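Local structure of peptide chain release factor RF2 (Thermus thermophilus, 2IHR) at residues Val221-Pro224 and Glu225-Arg228; Arg266-Ile269 and Lys270-Leu274; Glu285-Arg288 and Lys289-Glu292. The protein recognises the UGA and UAA stop codons on the ribosome and directs release of the finished polypeptide, ending translation. One frame throughout, in Å; residues are numbered along the deposited sequence.

Contact 1: residues Val221-Pro224 and Glu225-Arg228; sequences VLKP and EELR
Lys223 and Glu226 run side by side and point the same way, and this shared heading is the main side-chain feature of the bend at Lys223-Leu227. The touching is done by methylenes: CG of Glu226 sits 3.2 Å from CB of Lys223 and 3.8 Å from its CD. The charged ends do not close on each other, with Lys223 NZ 5.3 Å from Glu226 OE2, so any attraction between them is probably modest. Pro224 and Glu225 form a second parallel pair. Here the glutamate turns back at its second torsion (chi2 -92°), which brings OE2 beside the proline ring, 3.5 Å from Pro224 CD. Leu222 and Leu227 meet on the apolar side, CB of the first being 4.1 Å from CD1 of the second, and both leucines also rest on Leu276 of helix 268-294. The backbone turn brings these residues together. Lys223 O accepts from Glu226 N at 2.4 Å, a length too short to be taken literally, and Pro224 O receives a weak bond from Leu227 N at 3.4 Å. Pro224 and Glu225 occupy the corners of the first turn with helical backbone angles, the proline at -46°/-30°. It is a type I beta turn, overlapped by a second, weakly closed turn, delivering the chain into edge strand 227-232 of the three-stranded antiparallel sheet that packs against helix 268-294.

Contact 2: residues Arg266-Ile269 and Lys270-Leu274; sequences RSQI and KNKEL
The first turn of helix 268-294 is built here, with Ser267 in the N-cap position and its carbonyl shared by Lys270 and Asn271. Ser267 O accepts from Asn271 N at 3.2 Å, approached almost head-on, and from Lys270 N at 2.7 Å, whose donor stands above the carbonyl plane. One residue further along, Lys272 N gives a weak bond to Gln268 O at 3.4 Å. On the helix surface Gln268 and Lys272 lie alongside each other, pointing the same way. The lysine is extended beyond CG, and its CE comes to 3.2 Å from Gln268 NE2, while the glutamine reaches it by bending at its second torsion (chi2 -110°). Replacing Lys272 by an alanine would probably leave the carboxamide of Gln268 without its aliphatic neighbour, freer to turn, and would uncover Val249, on which the lysine also rests. Asn271 points its amide inward instead, ND2 bonding to the backbone oxygens of Ser247 and Thr265. Two demands are thus met by backbone oxygens: a buried amide finds acceptors in Ser247, before strand 248-253, and in Thr265, just ahead of the helix, tying the helix start to both, and the carbonyl of the N-cap residue takes two of the helix's early N-H groups.

Contact 3: residues Glu285-Arg288 and Lys289-Glu292; sequences ELER and KKRE
The side chains of Arg288 and Glu292, one helical turn apart, cross at a slant, the guanidinium and carboxylate planes 34° from each other. At the edge of the Arg288 group, near its plane, lies Lys289 N. The second guanidinium, that of Arg291, meets Arg288 CG obliquely, the nearest atom being NH2 at 4.5 Å. Between Arg288 and Glu292 it is the carbon chains that approach, CG to CG at 4.1 Å, while Arg288 NE stays 6.3 Å from Glu292 OE2. Arg288 leaves the helix with CG anti to its own nitrogen (chi1 176°) and folds at its third torsion, carrying its head toward Glu285. A salt bridge is modelled there, but too closely for its length to be trusted. Glu287 and Lys290 run side by side, OE1 of the acid 4.0 Å from CD of the lysine. Underneath, alpha-helical bonds hold the backbone: Lys289 N to Glu285 O at 2.9 Å, nearly straight, then Lys290 N to Leu286 O at 3.2 Å and Arg291 N to Glu287 O. Lys289 NZ looks onward to a salt bridge with Glu293. Four consecutive basic residues flanked by acids make a surface of spaced charges, in which attraction between Arg288 and Glu292 or Glu287 and Lys290 would probably act at a distance, neither pair being in direct charge contact, whereas Lys289 has a direct partner in Glu293 and Arg288 a less certain one in Glu285.

How the contacts relate
All three are surface contacts within the RF-1 domain, yet they meet the rest of the fold differently. Contacts 2 and 3 belong to the same helix 268-294, their centres about 28 Å apart; contact 1 lies in the turn leading into strand 227-232, whose sheet the helix packs against, its centre about 17 Å from that of contact 2 and 20 Å from that of contact 3. No two touch. Contact 1 rests partly exposed leucines on the helix, and only contact 2 has a buried residue in touch, Asn271, turned to the sheet. Contact 3, like contact 1 without a buried residue, is dominated by charges. Turn bonds, shared-carbonyl bonds and regular helical bonds supply their respective backbone frameworks.

Contact 1: residues Val221-Pro224 and Glu225-Arg228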
ATOM      1  N   VAL A 221      -2.311  -9.972 -21.837  1.00130.61           N
ATOM      2  CA  VAL A 221      -1.653  -9.378 -22.992  1.00127.60           C
ATOM      3  C   VAL A 221      -2.714  -8.611 -23.761  1.00124.89           C
ATOM      4  O   VAL A 221      -3.873  -9.027 -23.855  1.00123.04           O
ATOM      5  CB  VAL A 221      -1.030 -10.446 -23.888  1.00 94.42           C
ATOM      6  CG1 VAL A 221       0.195  -9.878 -24.562  1.00 98.22           C
ATOM      7  CG2 VAL A 221      -0.684 -11.694 -23.062  1.00 90.41           C
ATOM      8  N   LEU A 222      -2.319  -7.484 -24.322  1.00 87.82           N
ATOM      9  CA  LEU A 222      -3.304  -6.669 -25.005  1.00 88.49           C
ATOM     10  C   LEU A 222      -3.350  -6.677 -26.527  1.00 85.34           C
ATOM     11  O   LEU A 222      -2.320  -6.607 -27.228  1.00 77.02           O
ATOM     12  CB  LEU A 222      -3.204  -5.222 -24.496  1.00101.54           C
ATOM     13  CG  LEU A 222      -3.576  -4.926 -23.035  1.00 97.83           C
ATOM     14  CD1 LEU A 222      -3.205  -3.474 -22.710  1.00 86.81           C
ATOM     15  CD2 LEU A 222      -5.074  -5.203 -22.793  1.00 95.57           C
ATOM     16  N   LYS A 223      -4.585  -6.747 -27.014  1.00110.04           N
ATOM     17  CA  LYS A 223      -4.862  -6.742 -28.440  1.00112.04           C
ATOM     18  C   LYS A 223      -5.030  -5.280 -28.870  1.00106.71           C
ATOM     19  O   LYS A 223      -5.960  -4.608 -28.421  1.00102.33           O
ATOM     20  CB  LYS A 223      -6.144  -7.527 -28.717  1.00121.23           C
ATOM     21  CG  LYS A 223      -6.113  -8.980 -28.245  1.00120.36           C
ATOM     22  CD  LYS A 223      -7.362  -9.712 -28.720  1.00128.26           C
ATOM     23  CE  LYS A 223      -7.223 -11.229 -28.550  1.00131.53           C
ATOM     24  NZ  LYS A 223      -7.086 -11.660 -27.126  1.00133.47           N
ATOM     25  N   PRO A 224      -4.134  -4.772 -29.744  1.00 97.58           N
ATOM     26  CA  PRO A 224      -4.169  -3.380 -30.236  1.00 95.90           C
ATOM     27  C   PRO A 224      -5.559  -2.978 -30.656  1.00 97.36           C
ATOM     28  O   PRO A 224      -5.933  -1.805 -30.569  1.00 93.62           O
ATOM     29  CB  PRO A 224      -3.221  -3.394 -31.420  1.00 68.20           C
ATOM     30  CG  PRO A 224      -2.272  -4.477 -31.072  1.00 70.46           C
ATOM     31  CD  PRO A 224      -3.146  -5.562 -30.494  1.00 68.75           C
ATOM     32  N   GLU A 225      -6.308  -3.974 -31.113  1.00 88.37           N
ATOM     33  CA  GLU A 225      -7.672  -3.776 -31.569  1.00 94.68           C
ATOM     34  C   GLU A 225      -8.637  -3.784 -30.393  1.00 94.10           C
ATOM     35  O   GLU A 225      -9.844  -3.598 -30.565  1.00 90.88           O
ATOM     36  CB  GLU A 225      -8.065  -4.852 -32.602  1.00141.72           C
ATOM     37  CG  GLU A 225      -7.611  -6.282 -32.296  1.00149.01           C
ATOM     38  CD  GLU A 225      -6.256  -6.641 -32.897  1.00153.30           C
ATOM     39  OE1 GLU A 225      -6.008  -7.850 -33.082  1.00151.66           O
ATOM     40  OE2 GLU A 225      -5.437  -5.736 -33.178  1.00151.85           O
ATOM     41  N   GLU A 226      -8.101  -3.999 -29.193  1.00 96.98           N
ATOM     42  CA  GLU A 226      -8.923  -3.991 -27.992  1.00 97.23           C
ATOM     43  C   GLU A 226      -8.809  -2.627 -27.317  1.00 96.69           C
ATOM     44  O   GLU A 226      -9.500  -2.350 -26.343  1.00 94.46           O
ATOM     45  CB  GLU A 226      -8.466  -5.090 -27.038  1.00130.43           C
ATOM     46  CG  GLU A 226      -8.855  -6.473 -27.492  1.00139.42           C
ATOM     47  CD  GLU A 226     -10.342  -6.726 -27.345  1.00146.30           C
ATOM     48  OE1 GLU A 226     -11.137  -5.830 -27.703  1.00146.34           O
ATOM     49  OE2 GLU A 226     -10.712  -7.824 -26.875  1.00148.38           O
ATOM     50  N   LEU A 227      -7.952  -1.773 -27.873  1.00104.12           N
ATOM     51  CA  LEU A 227      -7.686  -0.445 -27.324  1.00102.21           C
ATOM     52  C   LEU A 227      -8.034   0.692 -28.278  1.00105.83           C
ATOM     53  O   LEU A 227      -8.263   0.468 -29.460  1.00108.23           O
ATOM     54  CB  LEU A 227      -6.188  -0.317 -27.017  1.00 85.62           C
ATOM     55  CG  LEU A 227      -5.423  -1.238 -26.063  1.00 84.48           C
ATOM     56  CD1 LEU A 227      -5.908  -2.639 -26.186  1.00 84.14           C
ATOM     57  CD2 LEU A 227      -3.941  -1.189 -26.378  1.00 77.42           C
ATOM     58  N   ARG A 228      -8.085   1.910 -27.752  1.00109.98           N
ATOM     59  CA  ARG A 228      -8.269   3.085 -28.590  1.00111.15           C
ATOM     60  C   ARG A 228      -7.318   4.127 -28.063  1.00112.74           C
ATOM     61  O   ARG A 228      -7.615   4.795 -27.087  1.00120.90           O
ATOM     62  CB  ARG A 228      -9.665   3.708 -28.565  1.00 93.07           C
ATOM     63  CG  ARG A 228      -9.586   5.108 -29.279  1.00 94.86           C
ATOM     64  CD  ARG A 228     -10.907   5.772 -29.709  1.00 97.99           C
ATOM     65  NE  ARG A 228     -11.770   6.132 -28.587  1.00106.33           N
ATOM     66  CZ  ARG A 228     -12.813   5.408 -28.189  1.00108.93           C
ATOM     67  NH1 ARG A 228     -13.126   4.282 -28.836  1.00106.04           N
ATOM     68  NH2 ARG A 228     -13.528   5.802 -27.137  1.00111.56           N
TER

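Contact 2: residues Arg266-Ile269 and Lys270-Leu274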
ATOM      1  N   ARG A 266       7.830  13.857 -21.508  1.00 98.74           N
ATOM      2  CA  ARG A 266       7.819  14.486 -22.812  1.00105.14           C
ATOM      3  C   ARG A 266       7.633  13.407 -23.875  1.00104.31           C
ATOM      4  O   ARG A 266       6.751  13.506 -24.728  1.00101.73           O
ATOM      5  CB  ARG A 266       9.151  15.209 -23.020  1.00139.52           C
ATOM      6  CG  ARG A 266       9.178  16.091 -24.237  1.00161.74           C
ATOM      7  CD  ARG A 266      10.595  16.469 -24.624  1.00178.00           C
ATOM      8  NE  ARG A 266      10.611  17.232 -25.870  1.00188.36           N
ATOM      9  CZ  ARG A 266      11.712  17.601 -26.514  1.00191.11           C
ATOM     10  NH1 ARG A 266      12.904  17.274 -26.033  1.00190.73           N
ATOM     11  NH2 ARG A 266      11.622  18.299 -27.639  1.00191.82           N
ATOM     12  N   SER A 267       8.454  12.363 -23.813  1.00 98.39           N
ATOM     13  CA  SER A 267       8.355  11.300 -24.798  1.00100.85           C
ATOM     14  C   SER A 267       6.997  10.584 -24.792  1.00102.62           C
ATOM     15  O   SER A 267       6.753   9.661 -24.004  1.00103.48           O
ATOM     16  CB  SER A 267       9.503  10.295 -24.618  1.00106.79           C
ATOM     17  OG  SER A 267       9.377   9.554 -23.419  1.00108.27           O
ATOM     18  N   GLN A 268       6.117  11.033 -25.683  1.00 94.68           N
ATOM     19  CA  GLN A 268       4.786  10.455 -25.850  1.00 99.16           C
ATOM     20  C   GLN A 268       4.859   8.920 -25.941  1.00 97.31           C
ATOM     21  O   GLN A 268       3.872   8.210 -25.698  1.00 95.47           O
ATOM     22  CB  GLN A 268       4.139  11.042 -27.115  1.00137.31           C
ATOM     23  CG  GLN A 268       2.917  10.296 -27.631  1.00158.25           C
ATOM     24  CD  GLN A 268       3.194   9.572 -28.939  1.00173.36           C
ATOM     25  OE1 GLN A 268       3.567  10.196 -29.935  1.00184.01           O
ATOM     26  NE2 GLN A 268       3.011   8.251 -28.943  1.00181.13           N
ATOM     27  N   ILE A 269       6.033   8.400 -26.267  1.00120.39           N
ATOM     28  CA  ILE A 269       6.165   6.967 -26.383  1.00121.19           C
ATOM     29  C   ILE A 269       6.412   6.282 -25.050  1.00118.10           C
ATOM     30  O   ILE A 269       6.098   5.101 -24.896  1.00118.45           O
ATOM     31  CB  ILE A 269       7.263   6.580 -27.403  1.00111.18           C
ATOM     32  CG1 ILE A 269       8.662   7.007 -26.914  1.00112.29           C
ATOM     33  CG2 ILE A 269       6.906   7.205 -28.757  1.00116.77           C
ATOM     34  CD1 ILE A 269       9.082   8.396 -27.347  1.00112.31           C
ATOM     35  N   LYS A 270       6.973   7.004 -24.081  1.00133.61           N
ATOM     36  CA  LYS A 270       7.211   6.409 -22.769  1.00125.49           C
ATOM     37  C   LYS A 270       5.893   6.446 -22.010  1.00118.94           C
ATOM     38  O   LYS A 270       5.579   5.558 -21.210  1.00117.81           O
ATOM     39  CB  LYS A 270       8.307   7.169 -22.024  1.00103.57           C
ATOM     40  CG  LYS A 270       9.690   6.812 -22.535  1.00102.97           C
ATOM     41  CD  LYS A 270      10.806   7.518 -21.785  1.00101.50           C
ATOM     42  CE  LYS A 270      12.177   7.027 -22.259  1.00104.59           C
ATOM     43  NZ  LYS A 270      13.310   7.685 -21.548  1.00100.03           N
ATOM     44  N   ASN A 271       5.112   7.477 -22.292  1.00 78.29           N
ATOM     45  CA  ASN A 271       3.816   7.611 -21.679  1.00 70.54           C
ATOM     46  C   ASN A 271       2.848   6.493 -22.085  1.00 72.09           C
ATOM     47  O   ASN A 271       2.042   6.050 -21.265  1.00 70.75           O
ATOM     48  CB  ASN A 271       3.213   8.976 -22.018  1.00 76.55           C
ATOM     49  CG  ASN A 271       4.068  10.113 -21.529  1.00 76.67           C
ATOM     50  OD1 ASN A 271       5.103   9.890 -20.910  1.00 76.79           O
ATOM     51  ND2 ASN A 271       3.650  11.340 -21.804  1.00 80.95           N
ATOM     52  N   LYS A 272       2.895   6.037 -23.338  1.00 95.29           N
ATOM     53  CA  LYS A 272       1.981   4.968 -23.745  1.00 97.49           C
ATOM     54  C   LYS A 272       2.328   3.744 -22.937  1.00 93.22           C
ATOM     55  O   LYS A 272       1.463   2.970 -22.515  1.00 93.84           O
ATOM     56  CB  LYS A 272       2.124   4.609 -25.230  1.00113.72           C
ATOM     57  CG  LYS A 272       1.295   5.442 -26.177  1.00123.29           C
ATOM     58  CD  LYS A 272       1.257   4.814 -27.576  1.00126.98           C
ATOM     59  CE  LYS A 272       0.880   5.840 -28.651  1.00110.61           C
ATOM     60  NZ  LYS A 272       0.636   5.133 -29.911  1.00102.71           N
ATOM     61  N   GLU A 273       3.623   3.583 -22.732  1.00 83.19           N
ATOM     62  CA  GLU A 273       4.125   2.440 -22.008  1.00 83.55           C
ATOM     63  C   GLU A 273       3.563   2.417 -20.585  1.00 84.10           C
ATOM     64  O   GLU A 273       3.043   1.393 -20.134  1.00 81.16           O
ATOM     65  CB  GLU A 273       5.661   2.474 -21.998  1.00 85.89           C
ATOM     66  CG  GLU A 273       6.282   1.414 -21.113  1.00 95.17           C
ATOM     67  CD  GLU A 273       7.769   1.612 -20.923  1.00107.06           C
ATOM     68  OE1 GLU A 273       8.233   2.789 -20.928  1.00111.60           O
ATOM     69  OE2 GLU A 273       8.466   0.585 -20.749  1.00107.05           O
ATOM     70  N   LEU A 274       3.656   3.552 -19.893  1.00 90.28           N
ATOM     71  CA  LEU A 274       3.169   3.661 -18.521  1.00 83.84           C
ATOM     72  C   LEU A 274       1.657   3.444 -18.485  1.00 82.63           C
ATOM     73  O   LEU A 274       1.170   2.592 -17.741  1.00 83.30           O
ATOM     74  CB  LEU A 274       3.522   5.044 -17.958  1.00 82.11           C
ATOM     75  CG  LEU A 274       3.375   5.319 -16.459  1.00 80.93           C
ATOM     76  CD1 LEU A 274       4.412   4.540 -15.652  1.00 75.32           C
ATOM     77  CD2 LEU A 274       3.544   6.793 -16.228  1.00 79.65           C
TER

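Contact 3: residues Glu285-Arg288 and Lys289-Glu292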
ATOM      1  N   GLU A 285      -6.667  -6.239 -11.320  1.00 83.41           N
ATOM      2  CA  GLU A 285      -7.373  -5.939 -10.100  1.00 80.33           C
ATOM      3  C   GLU A 285      -8.833  -6.230 -10.369  1.00 80.12           C
ATOM      4  O   GLU A 285      -9.493  -6.835  -9.532  1.00 83.00           O
ATOM      5  CB  GLU A 285      -7.146  -4.464  -9.732  1.00 81.76           C
ATOM      6  CG  GLU A 285      -8.068  -3.868  -8.655  1.00 82.25           C
ATOM      7  CD  GLU A 285      -8.005  -4.590  -7.315  1.00 90.87           C
ATOM      8  OE1 GLU A 285      -7.086  -5.431  -7.130  1.00 91.02           O
ATOM      9  OE2 GLU A 285      -8.877  -4.300  -6.454  1.00 92.62           O
ATOM     10  N   LEU A 286      -9.340  -5.811 -11.530  1.00 74.22           N
ATOM     11  CA  LEU A 286     -10.733  -6.091 -11.873  1.00 78.68           C
ATOM     12  C   LEU A 286     -10.981  -7.615 -11.796  1.00 83.24           C
ATOM     13  O   LEU A 286     -12.063  -8.061 -11.376  1.00 76.09           O
ATOM     14  CB  LEU A 286     -11.068  -5.570 -13.264  1.00 92.08           C
ATOM     15  CG  LEU A 286     -12.522  -5.063 -13.365  1.00100.48           C
ATOM     16  CD1 LEU A 286     -12.713  -4.311 -14.671  1.00102.64           C
ATOM     17  CD2 LEU A 286     -13.527  -6.220 -13.275  1.00102.85           C
ATOM     18  N   GLU A 287      -9.974  -8.413 -12.165  1.00 79.84           N
ATOM     19  CA  GLU A 287     -10.094  -9.870 -12.088  1.00 91.78           C
ATOM     20  C   GLU A 287     -10.198 -10.361 -10.652  1.00 90.21           C
ATOM     21  O   GLU A 287     -11.210 -10.930 -10.266  1.00 94.47           O
ATOM     22  CB  GLU A 287      -8.913 -10.568 -12.765  1.00103.11           C
ATOM     23  CG  GLU A 287      -9.161 -10.915 -14.228  1.00125.18           C
ATOM     24  CD  GLU A 287     -10.456 -11.697 -14.442  1.00137.20           C
ATOM     25  OE1 GLU A 287     -11.551 -11.103 -14.308  1.00147.25           O
ATOM     26  OE2 GLU A 287     -10.381 -12.908 -14.740  1.00148.76           O
ATOM     27  N   ARG A 288      -9.146 -10.160  -9.864  1.00 95.61           N
ATOM     28  CA  ARG A 288      -9.162 -10.578  -8.461  1.00 94.51           C
ATOM     29  C   ARG A 288     -10.469 -10.163  -7.773  1.00 93.01           C
ATOM     30  O   ARG A 288     -11.116 -10.967  -7.097  1.00 87.01           O
ATOM     31  CB  ARG A 288      -7.997  -9.948  -7.701  1.00115.57           C
ATOM     32  CG  ARG A 288      -8.010 -10.269  -6.221  1.00124.54           C
ATOM     33  CD  ARG A 288      -7.008  -9.441  -5.472  1.00134.97           C
ATOM     34  NE  ARG A 288      -7.431  -8.049  -5.367  1.00149.53           N
ATOM     35  CZ  ARG A 288      -6.646  -7.068  -4.929  1.00157.23           C
ATOM     36  NH1 ARG A 288      -5.396  -7.321  -4.560  1.00159.07           N
ATOM     37  NH2 ARG A 288      -7.112  -5.829  -4.842  1.00159.19           N
ATOM     38  N   LYS A 289     -10.844  -8.899  -7.934  1.00102.70           N
ATOM     39  CA  LYS A 289     -12.062  -8.421  -7.312  1.00107.87           C
ATOM     40  C   LYS A 289     -13.199  -9.352  -7.686  1.00110.87           C
ATOM     41  O   LYS A 289     -14.011  -9.731  -6.845  1.00112.52           O
ATOM     42  CB  LYS A 289     -12.380  -6.987  -7.752  1.00117.38           C
ATOM     43  CG  LYS A 289     -13.741  -6.500  -7.259  1.00122.53           C
ATOM     44  CD  LYS A 289     -13.937  -5.002  -7.442  1.00127.11           C
ATOM     45  CE  LYS A 289     -15.428  -4.629  -7.524  1.00130.12           C
ATOM     46  NZ  LYS A 289     -16.258  -5.098  -6.376  1.00130.27           N
ATOM     47  N   LYS A 290     -13.250  -9.732  -8.955  1.00112.58           N
ATOM     48  CA  LYS A 290     -14.296 -10.628  -9.427  1.00113.86           C
ATOM     49  C   LYS A 290     -14.065 -12.071  -8.950  1.00112.62           C
ATOM     50  O   LYS A 290     -14.997 -12.757  -8.544  1.00108.80           O
ATOM     51  CB  LYS A 290     -14.359 -10.575 -10.952  1.00135.98           C
ATOM     52  CG  LYS A 290     -15.387 -11.498 -11.535  1.00141.80           C
ATOM     53  CD  LYS A 290     -15.372 -11.467 -13.044  1.00145.10           C
ATOM     54  CE  LYS A 290     -16.379 -12.461 -13.581  1.00146.11           C
ATOM     55  NZ  LYS A 290     -17.719 -12.228 -12.962  1.00146.41           N
ATOM     56  N   ARG A 291     -12.815 -12.519  -8.989  1.00116.59           N
ATOM     57  CA  ARG A 291     -12.471 -13.871  -8.567  1.00122.25           C
ATOM     58  C   ARG A 291     -12.744 -14.092  -7.081  1.00127.84           C
ATOM     59  O   ARG A 291     -12.576 -15.199  -6.562  1.00130.09           O
ATOM     60  CB  ARG A 291     -11.003 -14.149  -8.875  1.00149.01           C
ATOM     61  CG  ARG A 291     -10.631 -15.600  -8.745  1.00151.33           C
ATOM     62  CD  ARG A 291      -9.353 -15.885  -9.493  1.00154.52           C
ATOM     63  NE  ARG A 291      -8.246 -15.084  -8.987  1.00159.87           N
ATOM     64  CZ  ARG A 291      -7.755 -15.182  -7.755  1.00161.32           C
ATOM     65  NH1 ARG A 291      -8.274 -16.051  -6.896  1.00159.55           N
ATOM     66  NH2 ARG A 291      -6.737 -14.415  -7.381  1.00160.28           N
ATOM     67  N   GLU A 292     -13.167 -13.032  -6.403  1.00123.32           N
ATOM     68  CA  GLU A 292     -13.476 -13.095  -4.978  1.00129.31           C
ATOM     69  C   GLU A 292     -14.981 -12.913  -4.768  1.00126.83           C
ATOM     70  O   GLU A 292     -15.526 -13.337  -3.753  1.00127.37           O
ATOM     71  CB  GLU A 292     -12.687 -12.025  -4.219  1.00217.14           C
ATOM     72  CG  GLU A 292     -11.166 -12.174  -4.323  1.00235.08           C
ATOM     73  CD  GLU A 292     -10.630 -13.398  -3.596  1.00244.66           C
ATOM     74  OE1 GLU A 292     -11.019 -14.529  -3.955  1.00250.96           O
ATOM     75  OE2 GLU A 292      -9.815 -13.225  -2.663  1.00252.24           O
TER